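Local structure of transcriptional regulator (Streptococcus dysgalactiae, 4YV9) at residues Ile109-Ser114 and Gly149-Phe154; Asn190-Ser195 and Asp202-Leu207; Glu223-Leu228 and Gln252-Leu257. The protein probably controls transcription by binding DNA as a receptor for SHP pheromone peptides in quorum sensing. All coordinates share one frame; numbering follows the deposited sequence.

Contact 1. Residues Ile109-Ser114 and Gly149-Phe154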
ATOM      1  N   ILE B 109      19.835  -9.714  11.362  1.00 43.44           N
ATOM      2  CA  ILE B 109      20.766 -10.136  10.305  1.00 48.25           C
ATOM      3  C   ILE B 109      21.203 -11.587  10.518  1.00 43.18           C
ATOM      4  O   ILE B 109      21.300 -12.365   9.565  1.00 51.15           O
ATOM      5  CB  ILE B 109      22.002  -9.232  10.247  1.00 47.28           C
ATOM      6  CG1 ILE B 109      21.592  -7.815   9.853  1.00 48.99           C
ATOM      7  CG2 ILE B 109      23.005  -9.746   9.207  1.00 47.38           C
ATOM      8  CD1 ILE B 109      22.700  -6.796  10.007  1.00 52.42           C
ATOM      9  N   LYS B 110      21.443 -11.947  11.776  1.00 42.87           N
ATOM     10  CA  LYS B 110      21.796 -13.323  12.131  1.00 45.69           C
ATOM     11  C   LYS B 110      20.654 -14.282  11.810  1.00 41.25           C
ATOM     12  O   LYS B 110      20.884 -15.389  11.322  1.00 43.86           O
ATOM     13  CB  LYS B 110      22.163 -13.428  13.614  1.00 44.79           C
ATOM     14  CG  LYS B 110      23.397 -12.620  14.018  1.00 47.65           C
ATOM     15  CD  LYS B 110      23.789 -12.894  15.469  1.00 44.17           C
ATOM     16  CE  LYS B 110      24.862 -11.930  15.945  1.00 47.68           C
ATOM     17  NZ  LYS B 110      25.299 -12.254  17.337  1.00 47.27           N
ATOM     18  N   ALA B 111      19.426 -13.859  12.094  1.00 43.07           N
ATOM     19  CA  ALA B 111      18.249 -14.684  11.815  1.00 45.01           C
ATOM     20  C   ALA B 111      18.136 -14.964  10.323  1.00 47.99           C
ATOM     21  O   ALA B 111      17.876 -16.089   9.908  1.00 49.18           O
ATOM     22  CB  ALA B 111      16.975 -14.002  12.319  1.00 39.93           C
ATOM     23  N   ILE B 112      18.327 -13.926   9.521  1.00 47.60           N
ATOM     24  CA  ILE B 112      18.210 -14.058   8.073  1.00 54.39           C
ATOM     25  C   ILE B 112      19.350 -14.889   7.532  1.00 55.13           C
ATOM     26  O   ILE B 112      19.148 -15.794   6.719  1.00 62.66           O
ATOM     27  CB  ILE B 112      18.207 -12.683   7.371  1.00 52.81           C
ATOM     28  CG1 ILE B 112      16.912 -11.947   7.671  1.00 56.57           C
ATOM     29  CG2 ILE B 112      18.391 -12.844   5.864  1.00 53.05           C
ATOM     30  CD1 ILE B 112      17.032 -10.447   7.521  1.00 57.95           C
ATOM     31  N   LEU B 113      20.553 -14.572   7.993  1.00 57.16           N
ATOM     32  CA  LEU B 113      21.758 -15.273   7.565  1.00 55.30           C
ATOM     33  C   LEU B 113      21.715 -16.764   7.888  1.00 55.81           C
ATOM     34  O   LEU B 113      22.311 -17.571   7.171  1.00 55.01           O
ATOM     35  CB  LEU B 113      22.993 -14.636   8.208  1.00 56.77           C
ATOM     36  CG  LEU B 113      24.340 -15.341   8.051  1.00 65.70           C
ATOM     37  CD1 LEU B 113      24.698 -15.468   6.593  1.00 56.26           C
ATOM     38  CD2 LEU B 113      25.408 -14.580   8.803  1.00 64.85           C
ATOM     39  N   SER B 114      21.020 -17.133   8.964  1.00 51.92           N
ATOM     40  CA  SER B 114      20.907 -18.542   9.353  1.00 56.22           C
ATOM     41  C   SER B 114      20.150 -19.365   8.312  1.00 66.77           C
ATOM     42  O   SER B 114      20.273 -20.591   8.277  1.00 63.59           O
ATOM     43  CB  SER B 114      20.207 -18.684  10.705  1.00 53.49           C
ATOM     44  OG  SER B 114      18.845 -18.319  10.594  1.00 67.58           O
ATOM     45  N   GLY B 149       8.793 -10.550  11.881  1.00 39.23           N
ATOM     46  CA  GLY B 149       8.658 -11.415  10.727  1.00 35.54           C
ATOM     47  C   GLY B 149       9.948 -12.160  10.444  1.00 43.98           C
ATOM     48  O   GLY B 149       9.935 -13.361  10.210  1.00 45.92           O
ATOM     49  N   ASN B 150      11.075 -11.463  10.506  1.00 39.44           N
ATOM     50  CA  ASN B 150      12.329 -12.086  10.113  1.00 45.21           C
ATOM     51  C   ASN B 150      13.025 -12.867  11.234  1.00 43.09           C
ATOM     52  O   ASN B 150      13.929 -13.644  10.968  1.00 42.75           O
ATOM     53  CB  ASN B 150      13.262 -11.026   9.528  1.00 47.04           C
ATOM     54  CG  ASN B 150      12.855 -10.625   8.119  1.00 49.45           C
ATOM     55  OD1 ASN B 150      12.611 -11.477   7.269  1.00 60.85           O
ATOM     56  ND2 ASN B 150      12.776  -9.340   7.870  1.00 42.68           N
ATOM     57  N   CYS B 151      12.583 -12.692  12.476  1.00 41.23           N
ATOM     58  CA  CYS B 151      13.182 -13.421  13.596  1.00 42.46           C
ATOM     59  C   CYS B 151      12.295 -14.550  14.121  1.00 40.89           C
ATOM     60  O   CYS B 151      12.669 -15.236  15.071  1.00 44.01           O
ATOM     61  CB  CYS B 151      13.510 -12.459  14.742  1.00 33.21           C
ATOM     62  SG  CYS B 151      14.822 -11.294  14.313  1.00 42.41           S
ATOM     63  N   SER B 152      11.134 -14.743  13.495  1.00 40.44           N
ATOM     64  CA  SER B 152      10.108 -15.660  14.008  1.00 40.26           C
ATOM     65  C   SER B 152      10.597 -17.092  14.192  1.00 43.13           C
ATOM     66  O   SER B 152      10.135 -17.812  15.082  1.00 43.54           O
ATOM     67  CB  SER B 152       8.886 -15.657  13.082  1.00 41.21           C
ATOM     68  OG  SER B 152       8.159 -14.436  13.221  1.00 50.41           O
ATOM     69  N   ARG B 153      11.529 -17.520  13.354  1.00 46.83           N
ATOM     70  CA  ARG B 153      12.006 -18.900  13.457  1.00 49.06           C
ATOM     71  C   ARG B 153      12.771 -19.163  14.750  1.00 46.08           C
ATOM     72  O   ARG B 153      13.029 -20.314  15.101  1.00 48.50           O
ATOM     73  CB  ARG B 153      12.881 -19.254  12.260  1.00 52.91           C
ATOM     74  CG  ARG B 153      12.132 -19.950  11.132  1.00 69.53           C
ATOM     75  CD  ARG B 153      13.083 -20.175   9.989  1.00 79.40           C
ATOM     76  NE  ARG B 153      13.834 -18.944   9.785  1.00 85.38           N
ATOM     77  CZ  ARG B 153      15.145 -18.879   9.592  1.00 88.19           C
ATOM     78  NH1 ARG B 153      15.883 -19.995   9.566  1.00 84.58           N
ATOM     79  NH2 ARG B 153      15.713 -17.684   9.433  1.00 74.01           N
ATOM     80  N   PHE B 154      13.143 -18.103  15.460  1.00 44.09           N
ATOM     81  CA  PHE B 154      13.931 -18.277  16.669  1.00 46.91           C
ATOM     82  C   PHE B 154      13.180 -17.880  17.934  1.00 51.71           C
ATOM     83  O   PHE B 154      13.759 -17.865  19.015  1.00 50.79           O
ATOM     84  CB  PHE B 154      15.231 -17.496  16.539  1.00 44.40           C
ATOM     85  CG  PHE B 154      16.086 -17.967  15.397  1.00 46.21           C
ATOM     86  CD1 PHE B 154      16.930 -19.058  15.557  1.00 46.94           C
ATOM     87  CD2 PHE B 154      16.017 -17.348  14.158  1.00 43.30           C
ATOM     88  CE1 PHE B 154      17.709 -19.510  14.506  1.00 57.39           C
ATOM     89  CE2 PHE B 154      16.791 -17.790  13.102  1.00 50.48           C
ATOM     90  CZ  PHE B 154      17.642 -18.874  13.276  1.00 56.80           C
TER
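Ala111 meets Phe154, Asn150 and Cys151 where helix 103-113 packs on the end of helix 142-151. Both helices belong to the all-helical C-terminal domain of Rgg, a member of the TPR clan of helical repeats. The methyl group of Ala111 is the close-packed element. Its CB lies 3.4 Å from Asn150 O and 4.0 Å from Cys151 SG. The small side chain lets the backbones come near: the CA atoms of Ala111 and Cys151 are 5.5 Å apart. CE2 of the Phe154 ring rests 3.9 Å from Ala111 CB. Farther round the same ring, Ser114 OG lies at the edge and in the ring plane, a tight approach of 3.0 Å to CZ.

The polar part centres on Ala111 O. Arg153 NH2 reaches it at 2.7 Å, but the N-H...O angle is only 125° and the bond is weak. The guanidinium meets this oxygen at its edge, near its own plane. Ser114 OG donates to Ala111 O at 2.5 Å, a very short bond, from a position tilted 34° out of the carbonyl plane. The chi1 of Ser114, 69°, places OG between the backbone N and the carbonyl carbon of its own residue. Within 149-154, CE2 of Phe154 lies over one face of the Arg153 guanidinium, offset toward its rim.

In the next shell, Glu121 and Pro122 pack on Phe154. Met108, one turn before Ile112, touches Asn150 and Cys151. The contact borders the peptide site: Asn150 ND2 donates a hydrogen bond to the backbone of the bound peptide, and Ile112 packs on one of its modified side chains. Between these two residues, Ile112 CG1 meets Asn150 CB at 4.2 Å.

Contact 2. Residues Asn190-Ser195 and Asp202-Leu207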
ATOM      1  N   ASN B 190       1.024 -16.546   8.785  1.00 41.18           N
ATOM      2  CA  ASN B 190       2.235 -17.301   9.125  1.00 42.17           C
ATOM      3  C   ASN B 190       2.103 -17.958  10.500  1.00 44.07           C
ATOM      4  O   ASN B 190       2.470 -19.113  10.687  1.00 41.99           O
ATOM      5  CB  ASN B 190       3.471 -16.386   9.082  1.00 41.67           C
ATOM      6  CG  ASN B 190       4.787 -17.152   9.263  1.00 55.89           C
ATOM      7  OD1 ASN B 190       5.161 -17.969   8.425  1.00 52.21           O
ATOM      8  ND2 ASN B 190       5.501 -16.866  10.348  1.00 58.06           N
ATOM      9  N   CYS B 191       1.559 -17.226  11.464  1.00 46.56           N
ATOM     10  CA  CYS B 191       1.377 -17.802  12.788  1.00 49.21           C
ATOM     11  C   CYS B 191       0.303 -18.882  12.765  1.00 48.18           C
ATOM     12  O   CYS B 191       0.435 -19.907  13.435  1.00 49.46           O
ATOM     13  CB  CYS B 191       1.011 -16.729  13.817  1.00 42.19           C
ATOM     14  SG  CYS B 191       1.221 -17.297  15.524  1.00 49.72           S
ATOM     15  N   LEU B 192      -0.759 -18.642  11.999  1.00 41.63           N
ATOM     16  CA  LEU B 192      -1.844 -19.608  11.862  1.00 47.14           C
ATOM     17  C   LEU B 192      -1.325 -20.937  11.313  1.00 39.83           C
ATOM     18  O   LEU B 192      -1.729 -22.006  11.759  1.00 42.01           O
ATOM     19  CB  LEU B 192      -2.947 -19.050  10.956  1.00 47.47           C
ATOM     20  CG  LEU B 192      -4.065 -20.019  10.550  1.00 43.53           C
ATOM     21  CD1 LEU B 192      -4.737 -20.655  11.772  1.00 39.46           C
ATOM     22  CD2 LEU B 192      -5.102 -19.341   9.667  1.00 43.06           C
ATOM     23  N   ILE B 193      -0.416 -20.859  10.351  1.00 41.50           N
ATOM     24  CA  ILE B 193       0.213 -22.064   9.794  1.00 50.27           C
ATOM     25  C   ILE B 193       0.907 -22.901  10.879  1.00 52.79           C
ATOM     26  O   ILE B 193       0.730 -24.124  10.944  1.00 51.31           O
ATOM     27  CB  ILE B 193       1.218 -21.683   8.677  1.00 48.37           C
ATOM     28  CG1 ILE B 193       0.457 -21.379   7.390  1.00 50.04           C
ATOM     29  CG2 ILE B 193       2.230 -22.796   8.434  1.00 50.52           C
ATOM     30  CD1 ILE B 193       1.260 -20.584   6.368  1.00 60.50           C
ATOM     31  N   ILE B 194       1.670 -22.234  11.740  1.00 50.11           N
ATOM     32  CA  ILE B 194       2.382 -22.900  12.829  1.00 49.62           C
ATOM     33  C   ILE B 194       1.414 -23.465  13.862  1.00 50.02           C
ATOM     34  O   ILE B 194       1.603 -24.568  14.377  1.00 56.20           O
ATOM     35  CB  ILE B 194       3.364 -21.930  13.515  1.00 51.78           C
ATOM     36  CG1 ILE B 194       4.360 -21.386  12.494  1.00 57.58           C
ATOM     37  CG2 ILE B 194       4.093 -22.615  14.652  1.00 57.96           C
ATOM     38  CD1 ILE B 194       5.361 -20.413  13.070  1.00 59.23           C
ATOM     39  N   SER B 195       0.365 -22.704  14.149  1.00 54.07           N
ATOM     40  CA  SER B 195      -0.633 -23.104  15.127  1.00 48.63           C
ATOM     41  C   SER B 195      -1.358 -24.364  14.691  1.00 50.32           C
ATOM     42  O   SER B 195      -1.649 -25.241  15.507  1.00 53.27           O
ATOM     43  CB  SER B 195      -1.640 -21.975  15.351  1.00 47.69           C
ATOM     44  OG  SER B 195      -1.021 -20.907  16.038  1.00 54.57           O
ATOM     45  N   ASP B 202      -7.114 -23.826  19.452  1.00 66.61           N
ATOM     46  CA  ASP B 202      -7.511 -22.623  20.174  1.00 71.32           C
ATOM     47  C   ASP B 202      -6.924 -21.394  19.497  1.00 60.16           C
ATOM     48  O   ASP B 202      -7.627 -20.438  19.144  1.00 55.99           O
ATOM     49  CB  ASP B 202      -7.019 -22.705  21.621  1.00 87.73           C
ATOM     50  CG  ASP B 202      -5.584 -23.220  21.715  1.00 99.60           C
ATOM     51  OD1 ASP B 202      -5.155 -23.957  20.792  1.00 96.64           O
ATOM     52  OD2 ASP B 202      -4.883 -22.884  22.696  1.00106.83           O
ATOM     53  N   HIS B 203      -5.610 -21.431  19.327  1.00 54.43           N
ATOM     54  CA  HIS B 203      -4.882 -20.347  18.714  1.00 55.51           C
ATOM     55  C   HIS B 203      -5.288 -20.187  17.259  1.00 52.18           C
ATOM     56  O   HIS B 203      -5.454 -19.068  16.779  1.00 44.68           O
ATOM     57  CB  HIS B 203      -3.384 -20.593  18.837  1.00 56.64           C
ATOM     58  CG  HIS B 203      -2.890 -20.564  20.248  1.00 54.06           C
ATOM     59  ND1 HIS B 203      -1.557 -20.683  20.576  1.00 57.70           N
ATOM     60  CD2 HIS B 203      -3.554 -20.417  21.418  1.00 59.12           C
ATOM     61  CE1 HIS B 203      -1.422 -20.618  21.888  1.00 58.90           C
ATOM     62  NE2 HIS B 203      -2.619 -20.458  22.423  1.00 62.65           N
ATOM     63  N   SER B 204      -5.459 -21.313  16.569  1.00 46.95           N
ATOM     64  CA  SER B 204      -5.890 -21.293  15.173  1.00 44.96           C
ATOM     65  C   SER B 204      -7.223 -20.558  15.016  1.00 44.04           C
ATOM     66  O   SER B 204      -7.363 -19.690  14.158  1.00 46.46           O
ATOM     67  CB  SER B 204      -6.016 -22.718  14.627  1.00 47.34           C
ATOM     68  OG  SER B 204      -4.780 -23.392  14.711  1.00 50.04           O
ATOM     69  N   HIS B 205      -8.190 -20.908  15.859  1.00 48.77           N
ATOM     70  CA  HIS B 205      -9.519 -20.306  15.808  1.00 49.93           C
ATOM     71  C   HIS B 205      -9.465 -18.792  16.006  1.00 49.91           C
ATOM     72  O   HIS B 205     -10.052 -18.048  15.222  1.00 46.55           O
ATOM     73  CB  HIS B 205     -10.437 -20.931  16.855  1.00 56.68           C
ATOM     74  CG  HIS B 205     -11.826 -20.383  16.827  1.00 62.62           C
ATOM     75  ND1 HIS B 205     -12.206 -19.277  17.555  1.00 71.13           N
ATOM     76  CD2 HIS B 205     -12.924 -20.769  16.131  1.00 67.51           C
ATOM     77  CE1 HIS B 205     -13.480 -19.012  17.323  1.00 73.30           C
ATOM     78  NE2 HIS B 205     -13.937 -19.908  16.463  1.00 75.56           N
ATOM     79  N   TYR B 206      -8.768 -18.347  17.048  1.00 50.98           N
ATOM     80  CA  TYR B 206      -8.515 -16.916  17.244  1.00 51.19           C
ATOM     81  C   TYR B 206      -7.952 -16.246  15.984  1.00 50.42           C
ATOM     82  O   TYR B 206      -8.443 -15.205  15.564  1.00 42.15           O
ATOM     83  CB  TYR B 206      -7.557 -16.695  18.427  1.00 55.69           C
ATOM     84  CG  TYR B 206      -7.071 -15.254  18.586  1.00 52.60           C
ATOM     85  CD1 TYR B 206      -5.966 -14.789  17.878  1.00 51.81           C
ATOM     86  CD2 TYR B 206      -7.713 -14.370  19.447  1.00 57.00           C
ATOM     87  CE1 TYR B 206      -5.520 -13.481  18.012  1.00 55.78           C
ATOM     88  CE2 TYR B 206      -7.273 -13.058  19.596  1.00 55.64           C
ATOM     89  CZ  TYR B 206      -6.173 -12.621  18.872  1.00 61.67           C
ATOM     90  OH  TYR B 206      -5.721 -11.325  18.995  1.00 62.84           O
ATOM     91  N   LEU B 207      -6.917 -16.843  15.387  1.00 44.54           N
ATOM     92  CA  LEU B 207      -6.215 -16.227  14.268  1.00 42.42           C
ATOM     93  C   LEU B 207      -7.071 -16.137  13.011  1.00 43.76           C
ATOM     94  O   LEU B 207      -6.995 -15.167  12.262  1.00 38.01           O
ATOM     95  CB  LEU B 207      -4.928 -17.001  13.953  1.00 38.45           C
ATOM     96  CG  LEU B 207      -3.804 -16.752  14.949  1.00 45.42           C
ATOM     97  CD1 LEU B 207      -2.686 -17.782  14.797  1.00 51.17           C
ATOM     98  CD2 LEU B 207      -3.276 -15.338  14.782  1.00 42.80           C
TER
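Ser195 OG touches His203 CB at 3.7 Å. It is hydrogen-bonded to Tyr157 OH, which is also hydrogen-bonded to His203 ND1, so one tyrosine of helix 157-169 links both segments. The same serine oxygen also lies 3.1 Å from Cys191 O, one turn back. The setting is an antiparallel helical hairpin in the Rgg repeat domain, formed by helix 179-197 and helix 201-215, which follow each other in the chain. The two short axes pass 8.7 Å apart, with 154° between their directions. No hydrogen bond crosses directly between the segments.

Side-chain packing fills the interface. Leu207 sends CD1 against the backbone of the opposite helix, 3.5 Å from Leu192 N. The same methyl group touches Cys191 CB and lies 3.8 Å from Ser195 OG. Leu192 answers from the other helix. Its CG is anti to the backbone N (chi1 172°). Its CD1, set by a chi2 of 55°, meets Ser204 CA at 3.6 Å, and each leucine tip presses on the partner's main chain. The small side chains of Ser195 and Ser204 allow a close approach: Leu192 and Ser204 have their CA atoms 5.5 Å apart.

The imidazole of His203 stacks on Phe161, while Val230 and Tyr234 of helix 221-236 pack on Leu192 and Ser204. Ser204 OG is hydrogen-bonded to Tyr200 O, just before helix 201-215. Across the contact, Ser204 OG lies 3.5 Å from Ser195 CB.

Contact 3. Residues Glu223-Leu228 and Gln252-Leu257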
ATOM      1  N   GLU B 223      -3.209 -12.687  -0.061  1.00 34.78           N
ATOM      2  CA  GLU B 223      -3.446 -13.176   1.284  1.00 34.02           C
ATOM      3  C   GLU B 223      -4.730 -13.983   1.349  1.00 32.34           C
ATOM      4  O   GLU B 223      -4.803 -14.940   2.085  1.00 33.79           O
ATOM      5  CB  GLU B 223      -3.495 -12.009   2.280  1.00 34.92           C
ATOM      6  CG  GLU B 223      -2.154 -11.295   2.430  1.00 34.35           C
ATOM      7  CD  GLU B 223      -1.853 -10.342   1.274  1.00 38.64           C
ATOM      8  OE1 GLU B 223      -2.814  -9.912   0.582  1.00 40.36           O
ATOM      9  OE2 GLU B 223      -0.663 -10.011   1.077  1.00 38.16           O
ATOM     10  N   LYS B 224      -5.752 -13.581   0.595  1.00 32.11           N
ATOM     11  CA  LYS B 224      -6.996 -14.350   0.558  1.00 33.95           C
ATOM     12  C   LYS B 224      -6.783 -15.752  -0.032  1.00 32.47           C
ATOM     13  O   LYS B 224      -7.423 -16.716   0.393  1.00 32.24           O
ATOM     14  CB  LYS B 224      -8.055 -13.612  -0.247  1.00 31.21           C
ATOM     15  CG  LYS B 224      -8.592 -12.362   0.470  1.00 39.32           C
ATOM     16  CD  LYS B 224      -9.573 -11.608  -0.408  1.00 33.36           C
ATOM     17  CE  LYS B 224     -10.344 -10.551   0.408  1.00 39.41           C
ATOM     18  NZ  LYS B 224     -11.011  -9.591  -0.497  1.00 33.69           N
ATOM     19  N   THR B 225      -5.891 -15.848  -1.015  1.00 33.21           N
ATOM     20  CA  THR B 225      -5.622 -17.139  -1.654  1.00 37.27           C
ATOM     21  C   THR B 225      -4.860 -18.060  -0.713  1.00 36.39           C
ATOM     22  O   THR B 225      -5.195 -19.238  -0.585  1.00 36.63           O
ATOM     23  CB  THR B 225      -4.826 -16.981  -2.937  1.00 37.56           C
ATOM     24  OG1 THR B 225      -5.573 -16.188  -3.862  1.00 36.19           O
ATOM     25  CG2 THR B 225      -4.523 -18.352  -3.558  1.00 37.51           C
ATOM     26  N   VAL B 226      -3.843 -17.515  -0.046  1.00 37.17           N
ATOM     27  CA  VAL B 226      -3.083 -18.295   0.928  1.00 38.51           C
ATOM     28  C   VAL B 226      -3.992 -18.698   2.087  1.00 38.31           C
ATOM     29  O   VAL B 226      -3.969 -19.843   2.538  1.00 41.68           O
ATOM     30  CB  VAL B 226      -1.853 -17.504   1.440  1.00 44.07           C
ATOM     31  CG1 VAL B 226      -1.225 -18.176   2.647  1.00 39.39           C
ATOM     32  CG2 VAL B 226      -0.817 -17.346   0.312  1.00 36.53           C
ATOM     33  N   PHE B 227      -4.812 -17.757   2.556  1.00 40.51           N
ATOM     34  CA  PHE B 227      -5.761 -18.041   3.635  1.00 38.92           C
ATOM     35  C   PHE B 227      -6.792 -19.098   3.226  1.00 35.26           C
ATOM     36  O   PHE B 227      -7.210 -19.906   4.049  1.00 38.50           O
ATOM     37  CB  PHE B 227      -6.456 -16.755   4.069  1.00 36.18           C
ATOM     38  CG  PHE B 227      -7.344 -16.911   5.276  1.00 41.07           C
ATOM     39  CD1 PHE B 227      -6.859 -17.467   6.452  1.00 42.74           C
ATOM     40  CD2 PHE B 227      -8.656 -16.489   5.238  1.00 42.61           C
ATOM     41  CE1 PHE B 227      -7.675 -17.609   7.562  1.00 43.11           C
ATOM     42  CE2 PHE B 227      -9.476 -16.628   6.349  1.00 51.05           C
ATOM     43  CZ  PHE B 227      -8.979 -17.189   7.509  1.00 48.74           C
ATOM     44  N   LEU B 228      -7.204 -19.103   1.961  1.00 35.87           N
ATOM     45  CA  LEU B 228      -8.085 -20.171   1.473  1.00 39.88           C
ATOM     46  C   LEU B 228      -7.412 -21.525   1.696  1.00 38.44           C
ATOM     47  O   LEU B 228      -8.040 -22.484   2.126  1.00 38.65           O
ATOM     48  CB  LEU B 228      -8.406 -19.982  -0.013  1.00 36.68           C
ATOM     49  CG  LEU B 228      -9.262 -21.050  -0.687  1.00 37.54           C
ATOM     50  CD1 LEU B 228     -10.605 -21.169   0.004  1.00 42.40           C
ATOM     51  CD2 LEU B 228      -9.442 -20.672  -2.146  1.00 39.00           C
ATOM     52  N   GLN B 252      -5.422 -23.996  -7.807  1.00 31.81           N
ATOM     53  CA  GLN B 252      -5.919 -23.557  -9.112  1.00 41.01           C
ATOM     54  C   GLN B 252      -5.694 -22.058  -9.325  1.00 39.46           C
ATOM     55  O   GLN B 252      -5.329 -21.626 -10.426  1.00 32.99           O
ATOM     56  CB  GLN B 252      -7.415 -23.861  -9.260  1.00 47.08           C
ATOM     57  CG  GLN B 252      -7.780 -25.337  -9.359  1.00 61.72           C
ATOM     58  CD  GLN B 252      -9.288 -25.550  -9.496  1.00 77.71           C
ATOM     59  OE1 GLN B 252      -9.915 -25.061 -10.439  1.00 82.39           O
ATOM     60  NE2 GLN B 252      -9.873 -26.277  -8.547  1.00 86.52           N
ATOM     61  N   ILE B 253      -5.914 -21.267  -8.278  1.00 37.94           N
ATOM     62  CA  ILE B 253      -5.703 -19.816  -8.369  1.00 33.46           C
ATOM     63  C   ILE B 253      -4.235 -19.507  -8.728  1.00 35.13           C
ATOM     64  O   ILE B 253      -3.967 -18.804  -9.702  1.00 35.04           O
ATOM     65  CB  ILE B 253      -6.103 -19.109  -7.047  1.00 32.86           C
ATOM     66  CG1 ILE B 253      -7.613 -19.238  -6.839  1.00 33.15           C
ATOM     67  CG2 ILE B 253      -5.713 -17.636  -7.077  1.00 32.88           C
ATOM     68  CD1 ILE B 253      -8.123 -18.674  -5.538  1.00 36.72           C
ATOM     69  N   PHE B 254      -3.289 -20.041  -7.957  1.00 34.26           N
ATOM     70  CA  PHE B 254      -1.862 -19.890  -8.274  1.00 32.31           C
ATOM     71  C   PHE B 254      -1.583 -20.296  -9.724  1.00 36.84           C
ATOM     72  O   PHE B 254      -0.876 -19.600 -10.456  1.00 35.95           O
ATOM     73  CB  PHE B 254      -0.990 -20.745  -7.344  1.00 35.23           C
ATOM     74  CG  PHE B 254      -0.976 -20.299  -5.910  1.00 40.08           C
ATOM     75  CD1 PHE B 254      -0.888 -18.952  -5.576  1.00 41.08           C
ATOM     76  CD2 PHE B 254      -1.032 -21.235  -4.888  1.00 39.45           C
ATOM     77  CE1 PHE B 254      -0.861 -18.551  -4.243  1.00 35.92           C
ATOM     78  CE2 PHE B 254      -1.016 -20.841  -3.560  1.00 40.21           C
ATOM     79  CZ  PHE B 254      -0.928 -19.498  -3.234  1.00 33.80           C
ATOM     80  N   LYS B 255      -2.139 -21.441 -10.117  1.00 39.38           N
ATOM     81  CA  LYS B 255      -1.978 -21.984 -11.459  1.00 39.16           C
ATOM     82  C   LYS B 255      -2.488 -21.027 -12.526  1.00 42.10           C
ATOM     83  O   LYS B 255      -1.759 -20.663 -13.452  1.00 35.16           O
ATOM     84  CB  LYS B 255      -2.715 -23.315 -11.573  1.00 38.85           C
ATOM     85  CG  LYS B 255      -2.497 -24.054 -12.879  1.00 44.66           C
ATOM     86  CD  LYS B 255      -3.411 -25.272 -12.906  1.00 58.83           C
ATOM     87  CE  LYS B 255      -3.319 -26.046 -14.201  1.00 68.88           C
ATOM     88  NZ  LYS B 255      -4.298 -27.173 -14.186  1.00 77.71           N
ATOM     89  N   TYR B 256      -3.746 -20.620 -12.371  1.00 35.69           N
ATOM     90  CA  TYR B 256      -4.407 -19.742 -13.320  1.00 39.20           C
ATOM     91  C   TYR B 256      -3.654 -18.418 -13.472  1.00 34.72           C
ATOM     92  O   TYR B 256      -3.619 -17.865 -14.561  1.00 40.42           O
ATOM     93  CB  TYR B 256      -5.868 -19.478 -12.891  1.00 40.61           C
ATOM     94  CG  TYR B 256      -6.797 -20.674 -13.020  1.00 43.52           C
ATOM     95  CD1 TYR B 256      -6.390 -21.833 -13.677  1.00 42.95           C
ATOM     96  CD2 TYR B 256      -8.087 -20.646 -12.489  1.00 39.39           C
ATOM     97  CE1 TYR B 256      -7.233 -22.926 -13.800  1.00 46.18           C
ATOM     98  CE2 TYR B 256      -8.943 -21.736 -12.614  1.00 40.97           C
ATOM     99  CZ  TYR B 256      -8.508 -22.877 -13.266  1.00 47.65           C
ATOM    100  OH  TYR B 256      -9.345 -23.970 -13.396  1.00 49.43           O
ATOM    101  N   LEU B 257      -3.048 -17.915 -12.393  1.00 31.62           N
ATOM    102  CA  LEU B 257      -2.348 -16.629 -12.453  1.00 31.22           C
ATOM    103  C   LEU B 257      -0.897 -16.761 -12.887  1.00 28.71           C
ATOM    104  O   LEU B 257      -0.169 -15.780 -12.909  1.00 32.51           O
ATOM    105  CB  LEU B 257      -2.388 -15.903 -11.102  1.00 33.56           C
ATOM    106  CG  LEU B 257      -3.768 -15.518 -10.576  1.00 31.68           C
ATOM    107  CD1 LEU B 257      -3.627 -14.855  -9.201  1.00 38.35           C
ATOM    108  CD2 LEU B 257      -4.475 -14.579 -11.550  1.00 33.87           C
TER
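The Phe254 ring carries Thr225 CG2 over one face. This methyl group stands 4.0 Å from the ring centroid and 24° off the normal, a CH-pi contact set toward the rim at CE1 and CZ. At the edge of the ring, near its plane, Val226 CG2 approaches CZ at 4.1 Å. Leu262, Tyr263 and Tyr266 of helix 260-273 pack on Phe254 as well, the Tyr266 ring with its plane at about 35° to that of Phe254.

Thr225 and Ile253 come tip to tip. Thr225 OG1 lies 3.5 Å from Ile253 CG2, an apolar neighbour, while the hydroxyl is hydrogen-bonded to Phe221 O one turn earlier. The chi1 of Thr225, -61°, sets OG1 beside the backbone N and turns CG2 toward Phe254. Beyond this pair, the side chains of Leu228 and Ile253 cross at an angle, with CD2 of Leu228 4.2 Å from CD1 of Ile253. No hydrogen bond joins the segments, and their short axes stay 10.7 Å apart.

The second subunit borders the contact: its Leu257 packs on Ile253, its Phe221 on Phe254, and its Glu259 forms a salt bridge with Lys224. The arrangement is typical of consecutive antiparallel helices in a TPR-like repeat domain, here at an edge used for the dimer.

In the fold
All three contacts are largely buried helix packing in the C-terminal domain, and they follow one another along the chain. Contacts 2 and 3 touch directly: Leu192 CD2 meets Phe227 CE1 at 3.7 Å, joining helix 179-197 to helix 221-236. Contact 1 touches neither; its nearest atoms are about 5 Å from contact 2 and about 13 Å from contact 3. Its chemistry is the most polar across the interface, with a weak bond from an exposed arginine in the 3-10 segment 152-154. Contact 2 has its polar link through an outside tyrosine. Contact 3 is apolar and aromatic and borders the second subunit. Each contact has residues that touch the bound peptide.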